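PDB 3I4T: diphthine synthase from Entamoeba histolytica, which probably methylates the modified histidine of elongation factor 2 with S-adenosylmethionine as donor, a step in diphthamide biosynthesis. Local coordinates for residues A[165-170]-A[225-230]. Numbering follows the deposited sequence.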
loop_
_atom_site.group_PDB
_atom_site.type_symbol
_atom_site.label_atom_id
_atom_site.label_comp_id
_atom_site.label_asym_id
_atom_site.label_seq_id
_atom_site.Cartn_x
_atom_site.Cartn_y
_atom_site.Cartn_z
ATOM N N SER A 165 15.819 -18.209 0.542
ATOM C CA SER A 165 14.464 -18.521 0.068
ATOM C C SER A 165 13.871 -17.486 -0.871
ATOM O O SER A 165 13.070 -17.820 -1.732
ATOM C CB SER A 165 13.523 -18.663 1.256
ATOM O OG SER A 165 13.408 -20.024 1.610
ATOM N N TYR A 166 14.237 -16.226 -0.681
ATOM C CA TYR A 166 13.754 -15.150 -1.525
ATOM C C TYR A 166 14.180 -15.335 -2.985
ATOM O O TYR A 166 13.502 -14.840 -3.892
ATOM C CB TYR A 166 14.298 -13.814 -1.019
ATOM C CG TYR A 166 15.806 -13.773 -0.864
ATOM C CD1 TYR A 166 16.638 -13.525 -1.953
ATOM C CD2 TYR A 166 16.399 -13.968 0.379
ATOM C CE1 TYR A 166 18.018 -13.483 -1.805
ATOM C CE2 TYR A 166 17.768 -13.921 0.538
ATOM C CZ TYR A 166 18.574 -13.675 -0.555
ATOM O OH TYR A 166 19.939 -13.631 -0.390
ATOM N N TYR A 167 15.289 -16.045 -3.198
ATOM C CA TYR A 167 15.949 -16.111 -4.499
ATOM C C TYR A 167 15.052 -16.711 -5.583
ATOM O O TYR A 167 14.844 -16.055 -6.609
ATOM C CB TYR A 167 17.320 -16.817 -4.401
ATOM C CG TYR A 167 18.105 -16.936 -5.702
ATOM C CD1 TYR A 167 18.832 -15.855 -6.214
ATOM C CD2 TYR A 167 18.144 -18.134 -6.402
ATOM C CE1 TYR A 167 19.562 -15.967 -7.399
ATOM C CE2 TYR A 167 18.868 -18.256 -7.579
ATOM C CZ TYR A 167 19.576 -17.167 -8.072
ATOM O OH TYR A 167 20.301 -17.301 -9.242
ATOM N N PRO A 168 14.506 -17.933 -5.359
ATOM C CA PRO A 168 13.596 -18.509 -6.350
ATOM C C PRO A 168 12.365 -17.646 -6.594
ATOM O O PRO A 168 11.887 -17.605 -7.718
ATOM C CB PRO A 168 13.183 -19.858 -5.725
ATOM C CG PRO A 168 13.437 -19.692 -4.276
ATOM C CD PRO A 168 14.667 -18.837 -4.203
ATOM N N LYS A 169 11.862 -16.969 -5.564
ATOM C CA LYS A 169 10.724 -16.045 -5.726
ATOM C C LYS A 169 11.062 -14.811 -6.581
ATOM O O LYS A 169 10.196 -14.306 -7.300
ATOM C CB LYS A 169 10.180 -15.594 -4.372
ATOM C CG LYS A 169 9.665 -16.715 -3.477
ATOM C CD LYS A 169 9.196 -16.166 -2.125
ATOM C CE LYS A 169 8.844 -17.314 -1.182
ATOM N NZ LYS A 169 8.419 -16.856 0.165
ATOM N N ILE A 170 12.299 -14.320 -6.500
ATOM C CA ILE A 170 12.737 -13.232 -7.384
ATOM C C ILE A 170 12.791 -13.729 -8.838
ATOM O O ILE A 170 12.413 -13.004 -9.763
ATOM C CB ILE A 170 14.114 -12.617 -6.964
ATOM C CG1 ILE A 170 14.033 -12.020 -5.553
ATOM C CG2 ILE A 170 14.552 -11.538 -7.952
ATOM C CD1 ILE A 170 15.359 -11.541 -5.006
ATOM N N GLN A 225 24.303 -20.075 -6.791
ATOM C CA GLN A 225 23.160 -20.773 -7.367
ATOM C C GLN A 225 23.079 -20.640 -8.894
ATOM O O GLN A 225 22.484 -21.494 -9.551
ATOM C CB GLN A 225 21.868 -20.317 -6.689
ATOM C CG GLN A 225 21.109 -21.442 -6.009
ATOM C CD GLN A 225 20.938 -21.194 -4.523
ATOM O OE1 GLN A 225 21.878 -21.355 -3.740
ATOM N NE2 GLN A 225 19.734 -20.802 -4.120
ATOM N N HIS A 226 23.697 -19.583 -9.439
ATOM C CA HIS A 226 23.847 -19.328 -10.891
ATOM C C HIS A 226 22.653 -19.649 -11.793
ATOM O O HIS A 226 22.805 -20.271 -12.842
ATOM C CB HIS A 226 25.137 -19.963 -11.452
ATOM C CG HIS A 226 25.289 -21.417 -11.127
ATOM N ND1 HIS A 226 26.106 -21.870 -10.111
ATOM C CD2 HIS A 226 24.717 -22.519 -11.673
ATOM C CE1 HIS A 226 26.032 -23.190 -10.049
ATOM N NE2 HIS A 226 25.198 -23.608 -10.985
ATOM N N LEU A 227 21.467 -19.199 -11.401
ATOM C CA LEU A 227 20.292 -19.347 -12.263
ATOM C C LEU A 227 20.120 -18.173 -13.238
ATOM O O LEU A 227 19.248 -18.208 -14.102
ATOM C CB LEU A 227 19.029 -19.602 -11.438
ATOM C CG LEU A 227 19.020 -20.912 -10.641
ATOM C CD1 LEU A 227 17.630 -21.198 -10.081
ATOM C CD2 LEU A 227 19.518 -22.099 -11.475
ATOM N N GLY A 228 20.976 -17.156 -13.107
ATOM C CA GLY A 228 20.980 -16.012 -14.020
ATOM C C GLY A 228 19.831 -15.040 -13.813
ATOM O O GLY A 228 19.363 -14.426 -14.772
ATOM N N VAL A 229 19.407 -14.880 -12.555
ATOM C CA VAL A 229 18.250 -14.054 -12.196
ATOM C C VAL A 229 18.565 -12.557 -12.297
ATOM O O VAL A 229 17.777 -11.773 -12.828
ATOM C CB VAL A 229 17.752 -14.399 -10.772
ATOM C CG1 VAL A 229 16.511 -13.592 -10.417
ATOM C CG2 VAL A 229 17.464 -15.880 -10.650
ATOM N N TYR A 230 19.717 -12.179 -11.762
ATOM C CA TYR A 230 20.263 -10.833 -11.864
ATOM C C TYR A 230 21.781 -10.978 -11.872
ATOM O O TYR A 230 22.302 -12.080 -11.615
ATOM C CB TYR A 230 19.847 -9.992 -10.660
ATOM C CG TYR A 230 20.015 -10.709 -9.340
ATOM C CD1 TYR A 230 21.276 -10.851 -8.754
ATOM C CD2 TYR A 230 18.917 -11.255 -8.679
ATOM C CE1 TYR A 230 21.437 -11.515 -7.547
ATOM C CE2 TYR A 230 19.073 -11.923 -7.467
ATOM C CZ TYR A 230 20.336 -12.052 -6.911
ATOM O OH TYR A 230 20.492 -12.712 -5.718
#
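Tyr167, in the first turn of helix 166-175, reaches into the loop that leaves helix 211-225, joining its own helix to the exit of the other in the C-terminal half of this tetrapyrrole methylase fold. From CB the side chain sets out toward the loop, with CG anti to the backbone N (chi1 -180°) and beside the carbonyl carbon. One ring side starts at CD1, where the hydroxyl of Tyr230 lies at the edge in the ring plane, 3.6 Å from OH to CD1. Next along, CE1 of Tyr167 lies 4.0 Å from CZ of Tyr230; the ring planes stand at 85° with centroids 6.0 Å apart, an oblique pair. On the other ring side, CD2 lies 3.9 Å from NE2 of Gln225 and CE2 3.7 Å from CB of Gln225. CZ meets CG2 of Val229 at 3.6 Å, while the other methyl of Val229, CG1, packs on CG2 of Ile170. From the last turn of helix 211-225, Glu222 hydrogen-bonds the Tyr167 hydroxyl and the backbone N atoms of Gly228 and Val229, tying ring and turn together; Tyr230 OH bonds Leu218 O. At the tip, Leu227 N donates to Tyr167 OH over 3.1 Å, at an N-H...O angle of 148°.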